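Local coordinates for protein NADPH-ferredoxin reductase FprA (PDB 1LQT) that transfers electrons between NADPH and ferredoxin through a bound FAD, and may supply electrons to cytochrome P450 systems, at residues Gly52-Pro55 with Asp56-Lys59; Asp127-Gly130 with Trp131-His135; Asn155-Val158 with Ala159-Val162. All coordinates share one frame; numbering follows the deposited sequence.

Contact 1. Residues Gly52-Pro55 with Asp56-Lys59; sequences GVAP and DHPK. With FAD (flavin-adenine dinucleotide), chain H; ACT (acetate ion), chain E.
Val-53 and His-57 meet at about a right angle, CG1 of Val-53 lying 3.7 Å from CB of His-57. The valine spreads its two methyls between different neighbours: with CG1 anti to the backbone N (chi1 176°), that branch faces the histidine, while CG2 rests on the flavin, 3.6 Å from N5 of FAD. A type I beta turn from Ala-54 to His-57 brings the residues together, closed by the hydrogen bond from His-57 N to Ala-54 O (2.8 Å). Alongside the turn, CB of Ala-54 lies 3.2 Å from OD1 of Asp-56; the other carboxylate oxygen, OD2, forms a salt bridge with Arg-164. The imidazole is held at two places. Its ND1 is hydrogen-bonded, at 2.8 Å, to a water lying in the ring plane, and the same water accepts from Ala-54 N; NE2 is bonded to Glu-214. Beyond the turn, Lys-59 N donates to O of an acetate ion (2.9 Å), probably from the crystallisation liquor. The arrangement belongs to the flavin site of a ferredoxin–NADP reductase: a tight turn that sets Val-53 against the isoalloxazine and His-57 at the border of the FAD and nicotinamide-nucleotide pockets.

Contact 2. Residues Asp127-Gly130 with Trp131-His135; sequences DFVG and WYNAH
Phe-128, Val-129 and Gly-130 meet Trp-131 to His-135 along the last turn of helix 125-132, where i to i+4 bonds such as Tyr-132 N to Phe-128 O (2.9 Å) give way to a Schellman motif. Ala-134, with positive phi, is its C-prime residue: His-135 N reaches back to Gly-130 O (2.8 Å) and Ala-134 N to Trp-131 O.

Three aromatic rings cluster on one side of the helix. Phe-128 presents a face to the edge of Tyr-132 in an offset edge-to-face pair, the planes at 87° and CE2 of Phe-128 3.5 Å from CD2 of Tyr-132. Trp-131 meets the same phenyl ring obliquely, through its benzo carbon CZ3, 3.7 Å from CE1 of Phe-128. The tyrosine takes a rotamer that is unusual within a helix: with chi1 70°, CG sits between the backbone N and the carbonyl carbon, and the ring folds back over the preceding turn. There CA of Val-129 makes a CH-pi contact, 3.7 Å from the ring centroid and close to the ring normal, while CG2 of Val-129 touches the phenol end.

Outside the turn, helix 157-167 packs against Phe-128 and Tyr-132, His-181 stacks on Trp-131, and FAD touches Val-129. Asn-133, the first residue to leave helical angles, runs alongside Val-129, and its ND2 is hydrogen-bonded to Val-53 O. Its backbone N still donates to Val-129 O at 2.8 Å, and its CB lies 3.3 Å from that same oxygen.

Contact 3. Residues Asn155-Val158 with Ala159-Val162; sequences NGNV and ALDV. With ODP (4-oxo-nicotinamide-adenine dinucleotide phosphate), chain I.
Val-158 and Val-162 lie one turn apart along the start of helix 157-167, the dinucleotide-binding helix of a Rossmann-type unit, entered from strand 149-153 through a glycine turn that fits the GxGxxA pattern. Gly-156 is the N-cap residue. The regular helical bonds run from Asp-161 N to Asn-157 O (3.0 Å, angle 161°) and from Val-162 N to Val-158 O; the bond from Ala-159 N to Gly-156 O is bent and weak.

At the N-terminal end the backbone amides turn to the bound 4-oxo-NADP. Val-158 N donates to the pyrophosphate oxygen O1N of ODP (3.1 Å). The same oxygen, O1N of ODP, accepts a hydrogen bond from a water 2.7 Å away, and this water accepts from Ala-159 N and, weakly, from Gly-156 N. O1N is thus gripped directly and through water, and the positive end of the helix dipole probably adds to its stabilisation. CA of Gly-156 lies 3.4 Å from O1N of ODP. One residue earlier, Asn-155 N donates to the ribose hydroxyl oxygen O3B of ODP (2.9 Å).

Among the side chains, Asn-157 lays CB against the nicotinamide ring, 3.5 Å from C4N of ODP. With CG anti to its own carbonyl carbon (chi1 -73°), the amide swings toward the nicotinamide ribose; ND2 makes a weak hydrogen bond to O2D of ODP and is also hydrogen-bonded to OG1 of Thr-208. CG2 of Val-158 packs beside the pyrophosphate. Asp-161, whose OD1 is salt-bridged to Arg-164, brings that oxygen to 3.5 Å from the added oxo group, O99 of ODP.

In the fold
Along the chain the contacts come in series, 1, 2, then 3, their centres 12 to 14 Å apart and all belonging to the pyridine nucleotide-disulphide oxidoreductase fold. Contact 1 lies in the loop between helices 48-51 and 64-71, contact 2 ends helix 125-132, which follows edge strand 122-124 of the six-stranded parallel sheet, and contact 3 opens helix 157-167 after strand 149-153 of that sheet. Each touches the other two: Pro-55 packs on Asn-133, His-57 CE1 approaches Asp-161 OD1 at 3.4 Å, and Tyr-132 OH meets Asp-161 CB at 3.5 Å. The FAD-binding loop is thus packed against helices of the NADP-binding part, where flavin and nicotinamide come together.

Contact 1. Residues Gly52-Pro55 with Asp56-Lys59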
loop_
_atom_site.group_PDB
_atom_site.type_symbol
_atom_site.label_atom_id
_atom_site.label_comp_id
_atom_site.label_asym_id
_atom_site.label_seq_id
_atom_site.Cartn_x
_atom_site.Cartn_y
_atom_site.Cartn_z
ATOM N N GLY A 52 -0.685 2.899 -4.787
ATOM C CA GLY A 52 0.337 1.947 -4.393
ATOM C C GLY A 52 0.863 1.108 -5.534
ATOM O O GLY A 52 2.035 1.158 -5.850
ATOM N N VAL A 53 -0.032 0.375 -6.178
ATOM C CA VAL A 53 0.313 -0.443 -7.313
ATOM C C VAL A 53 1.157 0.391 -8.265
ATOM O O VAL A 53 0.822 1.535 -8.595
ATOM C CB VAL A 53 -0.949 -1.000 -8.007
ATOM C CG1 VAL A 53 -0.563 -1.773 -9.244
ATOM C CG2 VAL A 53 -1.760 -1.878 -7.065
ATOM N N ALA A 54 2.267 -0.174 -8.714
ATOM C CA ALA A 54 3.216 0.558 -9.501
ATOM C C ALA A 54 2.644 1.006 -10.841
ATOM O O ALA A 54 1.788 0.334 -11.409
ATOM C CB ALA A 54 4.436 -0.304 -9.725
ATOM N N PRO A 55 3.150 2.120 -11.362
ATOM C CA PRO A 55 2.621 2.625 -12.646
ATOM C C PRO A 55 2.917 1.700 -13.833
ATOM O O PRO A 55 2.257 1.796 -14.840
ATOM C CB PRO A 55 3.266 4.005 -12.762
ATOM C CG PRO A 55 4.497 3.904 -11.958
ATOM C CD PRO A 55 4.117 3.051 -10.755
ATOM N N ASP A 56 3.928 0.840 -13.699
ATOM C CA ASP A 56 4.200 -0.181 -14.705
ATOM C C ASP A 56 3.484 -1.489 -14.416
ATOM O O ASP A 56 3.763 -2.505 -15.050
ATOM C CB ASP A 56 5.704 -0.374 -14.908
ATOM C CG ASP A 56 6.409 -0.903 -13.690
ATOM O OD1 ASP A 56 5.859 -0.774 -12.566
ATOM O OD2 ASP A 56 7.539 -1.435 -13.809
ATOM N N HIS A 57 2.504 -1.463 -13.501
ATOM C CA HIS A 57 1.646 -2.621 -13.211
ATOM C C HIS A 57 0.164 -2.238 -13.486
ATOM O O HIS A 57 -0.712 -2.408 -12.628
ATOM C CB HIS A 57 1.792 -3.095 -11.744
ATOM C CG HIS A 57 3.030 -3.901 -11.473
ATOM N ND1 HIS A 57 3.574 -4.021 -10.222
ATOM C CD2 HIS A 57 3.720 -4.765 -12.252
ATOM C CE1 HIS A 57 4.630 -4.811 -10.267
ATOM N NE2 HIS A 57 4.761 -5.255 -11.500
ATOM N N PRO A 58 -0.160 -1.724 -14.666
ATOM C CA PRO A 58 -1.547 -1.297 -14.903
ATOM C C PRO A 58 -2.575 -2.412 -14.901
ATOM O O PRO A 58 -3.748 -2.174 -14.574
ATOM C CB PRO A 58 -1.496 -0.665 -16.305
ATOM C CG PRO A 58 -0.364 -1.383 -16.977
ATOM C CD PRO A 58 0.670 -1.504 -15.874
ATOM N N LYS A 59 -2.208 -3.636 -15.246
ATOM C CA LYS A 59 -3.203 -4.668 -15.391
ATOM C C LYS A 59 -3.966 -4.946 -14.132
ATOM O O LYS A 59 -5.174 -5.092 -14.171
ATOM C CB LYS A 59 -2.580 -5.960 -15.907
ATOM C CG LYS A 59 -1.933 -5.872 -17.212
ATOM C CD LYS A 59 -1.151 -7.157 -17.538
ATOM C CE LYS A 59 -0.385 -7.032 -18.831
ATOM N NZ LYS A 59 0.223 -8.344 -19.182
HETATM P PA FAD H . -5.740 0.672 1.196
HETATM O O1A FAD H . -4.522 1.319 1.719
HETATM O O2A FAD H . -5.781 0.192 -0.208
HETATM O O5B FAD H . -6.970 1.680 1.366
HETATM C C5B FAD H . -7.101 2.452 2.566
HETATM C C4B FAD H . -7.947 3.668 2.206
HETATM O O4B FAD H . -8.333 4.286 3.431
HETATM C C3B FAD H . -7.201 4.727 1.385
HETATM O O3B FAD H . -7.948 5.164 0.273
HETATM C C2B FAD H . -6.957 5.817 2.395
HETATM O O2B FAD H . -6.780 7.113 1.869
HETATM C C1B FAD H . -8.193 5.687 3.293
HETATM N N9A FAD H . -8.046 6.262 4.623
HETATM C C8A FAD H . -7.000 6.061 5.483
HETATM N N7A FAD H . -7.166 6.709 6.629
HETATM C C5A FAD H . -8.361 7.387 6.481
HETATM C C6A FAD H . -9.049 8.244 7.344
HETATM N N6A FAD H . -8.649 8.539 8.571
HETATM N N1A FAD H . -10.231 8.749 6.893
HETATM C C2A FAD H . -10.682 8.405 5.657
HETATM N N3A FAD H . -10.076 7.589 4.785
HETATM C C4A FAD H . -8.918 7.105 5.244
HETATM N N1 FAD H . -1.574 -6.023 -4.529
HETATM C C2 FAD H . -1.760 -6.691 -5.703
HETATM O O2 FAD H . -2.602 -7.563 -5.805
HETATM N N3 FAD H . -0.951 -6.379 -6.784
HETATM C C4 FAD H . -0.024 -5.378 -6.781
HETATM O O4 FAD H . 0.649 -5.121 -7.804
HETATM C C4X FAD H . 0.125 -4.662 -5.588
HETATM N N5 FAD H . 1.022 -3.620 -5.507
HETATM C C5X FAD H . 1.185 -2.954 -4.320
HETATM C C6 FAD H . 2.099 -1.933 -4.225
HETATM C C7 FAD H . 2.355 -1.282 -3.032
HETATM C C7M FAD H . 3.352 -0.156 -2.981
HETATM C C8 FAD H . 1.625 -1.663 -1.900
HETATM C C8M FAD H . 1.877 -1.007 -0.570
HETATM C C9 FAD H . 0.677 -2.681 -1.983
HETATM C C9A FAD H . 0.444 -3.338 -3.183
HETATM N N10 FAD H . -0.487 -4.378 -3.284
HETATM C C10 FAD H . -0.665 -5.022 -4.483
HETATM C "C1'" FAD H . -1.339 -4.786 -2.129
HETATM C "C2'" FAD H . -2.632 -3.974 -2.076
HETATM O "O2'" FAD H . -2.307 -2.619 -2.261
HETATM C "C3'" FAD H . -3.315 -4.178 -0.710
HETATM O "O3'" FAD H . -3.677 -5.543 -0.526
HETATM C "C4'" FAD H . -4.638 -3.435 -0.524
HETATM O "O4'" FAD H . -4.629 -2.176 -1.190
HETATM C "C5'" FAD H . -4.935 -3.236 0.963
HETATM O "O5'" FAD H . -6.276 -2.731 1.011
HETATM P P FAD H . -6.873 -1.878 2.208
HETATM O O1P FAD H . -8.274 -1.625 1.800
HETATM O O2P FAD H . -6.637 -2.499 3.546
HETATM O O3P FAD H . -6.043 -0.527 2.243
HETATM C C ACT E . 0.733 -5.461 -14.924
HETATM O O ACT E . 0.470 -4.633 -15.790
HETATM O OXT ACT E . 1.723 -6.192 -15.106
HETATM C CH3 ACT E . -0.079 -5.616 -13.701
HETATM O O HOH W 1 2.879 -2.890 -7.774
#

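Contact 2. Residues Asp127-Gly130 with Trp131-His135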
loop_
_atom_site.group_PDB
_atom_site.type_symbol
_atom_site.label_atom_id
_atom_site.label_comp_id
_atom_site.label_asym_id
_atom_site.label_seq_id
_atom_site.Cartn_x
_atom_site.Cartn_y
_atom_site.Cartn_z
ATOM N N ASP A 127 6.790 6.730 1.278
ATOM C CA ASP A 127 6.904 8.085 0.792
ATOM C C ASP A 127 7.380 8.127 -0.667
ATOM O O ASP A 127 6.943 8.991 -1.406
ATOM C CB ASP A 127 7.823 8.927 1.661
ATOM C CG ASP A 127 7.356 9.032 3.077
ATOM O OD1 ASP A 127 7.265 7.983 3.787
ATOM O OD2 ASP A 127 7.096 10.143 3.580
ATOM N N PHE A 128 8.280 7.243 -1.080
ATOM C CA PHE A 128 8.741 7.224 -2.450
ATOM C C PHE A 128 7.643 6.813 -3.418
ATOM O O PHE A 128 7.437 7.456 -4.442
ATOM C CB PHE A 128 9.968 6.311 -2.571
ATOM C CG PHE A 128 10.586 6.347 -3.938
ATOM C CD1 PHE A 128 11.157 7.489 -4.423
ATOM C CD2 PHE A 128 10.621 5.213 -4.722
ATOM C CE1 PHE A 128 11.722 7.522 -5.693
ATOM C CE2 PHE A 128 11.189 5.267 -5.977
ATOM C CZ PHE A 128 11.709 6.411 -6.441
ATOM N N VAL A 129 6.951 5.735 -3.087
ATOM C CA VAL A 129 5.823 5.248 -3.843
ATOM C C VAL A 129 4.720 6.293 -3.909
ATOM O O VAL A 129 4.145 6.569 -4.968
ATOM C CB VAL A 129 5.281 3.941 -3.248
ATOM C CG1 VAL A 129 3.993 3.517 -3.950
ATOM C CG2 VAL A 129 6.325 2.818 -3.307
ATOM N N GLY A 130 4.365 6.854 -2.756
ATOM C CA GLY A 130 3.350 7.882 -2.766
ATOM C C GLY A 130 3.723 9.018 -3.705
ATOM O O GLY A 130 2.894 9.549 -4.432
ATOM N N TRP A 131 4.992 9.408 -3.661
ATOM C CA TRP A 131 5.467 10.468 -4.529
ATOM C C TRP A 131 5.383 10.080 -6.010
ATOM O O TRP A 131 4.840 10.837 -6.813
ATOM C CB TRP A 131 6.888 10.852 -4.111
ATOM C CG TRP A 131 7.540 11.854 -4.986
ATOM C CD1 TRP A 131 7.330 13.195 -5.031
ATOM C CD2 TRP A 131 8.555 11.585 -5.936
ATOM N NE1 TRP A 131 8.161 13.785 -5.950
ATOM C CE2 TRP A 131 8.928 12.808 -6.519
ATOM C CE3 TRP A 131 9.217 10.435 -6.328
ATOM C CZ2 TRP A 131 9.926 12.892 -7.501
ATOM C CZ3 TRP A 131 10.198 10.518 -7.286
ATOM C CH2 TRP A 131 10.529 11.721 -7.857
ATOM N N TYR A 132 5.875 8.900 -6.367
ATOM C CA TYR A 132 5.848 8.554 -7.777
ATOM C C TYR A 132 4.453 8.225 -8.295
ATOM O O TYR A 132 4.227 8.272 -9.495
ATOM C CB TYR A 132 6.897 7.527 -8.187
ATOM C CG TYR A 132 6.795 6.087 -7.732
ATOM C CD1 TYR A 132 5.711 5.302 -7.995
ATOM C CD2 TYR A 132 7.870 5.499 -7.086
ATOM C CE1 TYR A 132 5.701 3.939 -7.634
ATOM C CE2 TYR A 132 7.872 4.162 -6.746
ATOM C CZ TYR A 132 6.792 3.371 -7.023
ATOM O OH TYR A 132 6.849 2.034 -6.680
ATOM N N ASN A 133 3.536 7.916 -7.386
ATOM C CA ASN A 133 2.160 7.662 -7.770
ATOM C C ASN A 133 1.219 8.853 -7.551
ATOM O O ASN A 133 0.008 8.702 -7.647
ATOM C CB ASN A 133 1.604 6.400 -7.115
ATOM C CG ASN A 133 1.907 5.145 -7.879
ATOM O OD1 ASN A 133 2.082 5.173 -9.113
ATOM N ND2 ASN A 133 1.904 4.026 -7.177
ATOM N N ALA A 134 1.783 10.024 -7.311
ATOM C CA ALA A 134 1.009 11.270 -7.237
ATOM C C ALA A 134 -0.003 11.270 -6.103
ATOM O O ALA A 134 -1.049 11.908 -6.190
ATOM C CB ALA A 134 0.335 11.601 -8.560
ATOM N N HIS A 135 0.310 10.598 -5.000
ATOM C CA HIS A 135 -0.518 10.698 -3.808
ATOM C C HIS A 135 -0.314 12.097 -3.230
ATOM O O HIS A 135 0.816 12.512 -3.016
ATOM C CB HIS A 135 -0.061 9.637 -2.808
ATOM C CG HIS A 135 -0.916 9.529 -1.590
ATOM N ND1 HIS A 135 -1.163 10.597 -0.753
ATOM C CD2 HIS A 135 -1.574 8.460 -1.086
ATOM C CE1 HIS A 135 -1.950 10.169 0.212
ATOM N NE2 HIS A 135 -2.198 8.873 0.060
#

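Contact 3. Residues Asn155-Val158 with Ala159-Val162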
loop_
_atom_site.group_PDB
_atom_site.type_symbol
_atom_site.label_atom_id
_atom_site.label_comp_id
_atom_site.label_asym_id
_atom_site.label_seq_id
_atom_site.Cartn_x
_atom_site.Cartn_y
_atom_site.Cartn_z
ATOM N N ASN A 155 13.066 -7.195 1.378
ATOM C CA ASN A 155 12.901 -8.282 0.421
ATOM C C ASN A 155 11.437 -8.628 0.181
ATOM O O ASN A 155 11.102 -9.789 -0.010
ATOM C CB ASN A 155 13.681 -9.538 0.856
ATOM C CG ASN A 155 15.168 -9.577 0.456
ATOM O OD1 ASN A 155 15.790 -10.583 0.780
ATOM N ND2 ASN A 155 15.713 -8.557 -0.188
ATOM N N GLY A 156 10.582 -7.607 0.144
ATOM C CA GLY A 156 9.229 -7.776 -0.320
ATOM C C GLY A 156 9.035 -7.192 -1.701
ATOM O O GLY A 156 9.926 -6.554 -2.274
ATOM N N ASN A 157 7.851 -7.402 -2.254
ATOM C CA ASN A 157 7.609 -6.921 -3.597
ATOM C C ASN A 157 7.658 -5.403 -3.704
ATOM O O ASN A 157 7.937 -4.895 -4.782
ATOM C CB ASN A 157 6.264 -7.452 -4.118
ATOM C CG ASN A 157 6.300 -8.920 -4.466
ATOM O OD1 ASN A 157 7.307 -9.459 -4.891
ATOM N ND2 ASN A 157 5.155 -9.573 -4.310
ATOM N N VAL A 158 7.391 -4.667 -2.633
ATOM C CA VAL A 158 7.494 -3.221 -2.757
ATOM C C VAL A 158 8.950 -2.811 -3.030
ATOM O O VAL A 158 9.223 -1.856 -3.732
ATOM C CB VAL A 158 6.889 -2.498 -1.547
ATOM C CG1 VAL A 158 7.120 -0.994 -1.646
ATOM C CG2 VAL A 158 5.415 -2.810 -1.440
ATOM N N ALA A 159 9.916 -3.552 -2.469
ATOM C CA ALA A 159 11.315 -3.273 -2.758
ATOM C C ALA A 159 11.609 -3.413 -4.251
ATOM O O ALA A 159 12.358 -2.639 -4.815
ATOM C CB ALA A 159 12.228 -4.192 -1.970
ATOM N N LEU A 160 10.990 -4.412 -4.874
ATOM C CA LEU A 160 11.146 -4.569 -6.313
ATOM C C LEU A 160 10.515 -3.408 -7.050
ATOM O O LEU A 160 11.110 -2.917 -8.003
ATOM C CB LEU A 160 10.525 -5.865 -6.779
ATOM C CG LEU A 160 11.100 -7.127 -6.180
ATOM C CD1 LEU A 160 10.392 -8.351 -6.756
ATOM C CD2 LEU A 160 12.598 -7.215 -6.400
ATOM N N ASP A 161 9.327 -2.973 -6.652
ATOM C CA ASP A 161 8.700 -1.835 -7.309
ATOM C C ASP A 161 9.633 -0.620 -7.252
ATOM O O ASP A 161 9.841 0.070 -8.248
ATOM C CB ASP A 161 7.383 -1.457 -6.642
ATOM C CG ASP A 161 6.208 -2.364 -6.955
ATOM O OD1 ASP A 161 6.334 -3.284 -7.763
ATOM O OD2 ASP A 161 5.111 -2.112 -6.405
ATOM N N VAL A 162 10.188 -0.336 -6.073
ATOM C CA VAL A 162 11.057 0.818 -5.929
ATOM C C VAL A 162 12.238 0.710 -6.874
ATOM O O VAL A 162 12.589 1.654 -7.579
ATOM C CB VAL A 162 11.518 0.954 -4.488
ATOM C CG1 VAL A 162 12.599 1.980 -4.325
ATOM C CG2 VAL A 162 10.343 1.286 -3.562
HETATM O O1X ODP I . 13.177 -10.796 7.468
HETATM P P2B ODP I . 11.814 -10.353 7.033
HETATM O O2X ODP I . 11.043 -11.397 6.251
HETATM O O3X ODP I . 10.980 -9.784 8.169
HETATM O O2B ODP I . 12.140 -9.145 6.015
HETATM C C2B ODP I . 11.169 -8.172 5.643
HETATM C C3B ODP I . 10.613 -8.319 4.246
HETATM O O3B ODP I . 11.642 -8.705 3.346
HETATM C C1B ODP I . 11.819 -6.838 5.571
HETATM N N9A ODP I . 12.171 -6.209 6.819
HETATM C C8A ODP I . 11.352 -5.880 7.870
HETATM N N7A ODP I . 12.007 -5.252 8.828
HETATM C C5A ODP I . 13.310 -5.153 8.401
HETATM C C4A ODP I . 13.411 -5.762 7.148
HETATM N N3A ODP I . 14.545 -5.841 6.408
HETATM C C2A ODP I . 15.620 -5.288 6.996
HETATM N N1A ODP I . 15.613 -4.663 8.207
HETATM C C6A ODP I . 14.452 -4.589 8.924
HETATM N N6A ODP I . 14.487 -3.906 10.076
HETATM O O4B ODP I . 10.856 -6.046 4.901
HETATM C C4B ODP I . 10.210 -6.879 3.927
HETATM C C5B ODP I . 8.728 -6.647 3.990
HETATM O O5B ODP I . 8.141 -7.335 2.909
HETATM P PA ODP I . 6.554 -7.489 2.853
HETATM O O1A ODP I . 6.233 -8.325 1.698
HETATM O O2A ODP I . 6.009 -7.883 4.168
HETATM O O3 ODP I . 6.077 -5.979 2.654
HETATM P PN ODP I . 6.002 -5.005 1.351
HETATM O O1N ODP I . 7.144 -5.243 0.441
HETATM O O2N ODP I . 5.775 -3.669 1.939
HETATM O O5D ODP I . 4.716 -5.518 0.598
HETATM C C5D ODP I . 3.427 -5.387 1.252
HETATM C C4D ODP I . 2.457 -6.343 0.592
HETATM O O4D ODP I . 2.035 -5.879 -0.685
HETATM C C1D ODP I . 2.263 -6.902 -1.656
HETATM C C2D ODP I . 3.303 -7.759 -1.067
HETATM O O2D ODP I . 3.511 -8.968 -1.704
HETATM C C3D ODP I . 3.043 -7.735 0.393
HETATM O O3D ODP I . 2.084 -8.728 0.688
HETATM N N1N ODP I . 2.417 -6.375 -2.967
HETATM C C2N ODP I . 2.136 -7.238 -4.050
HETATM C C3N ODP I . 2.639 -6.923 -5.268
HETATM C C7N ODP I . 2.304 -7.956 -6.353
HETATM N N7N ODP I . 2.785 -7.699 -7.542
HETATM O O7N ODP I . 1.628 -8.955 -6.022
HETATM C C4N ODP I . 3.455 -5.810 -5.520
HETATM O O99 ODP I . 3.980 -5.551 -6.646
HETATM C C5N ODP I . 3.750 -4.944 -4.370
HETATM C C6N ODP I . 3.230 -5.265 -3.096
HETATM O O HOH W 2 9.803 -4.695 0.578
#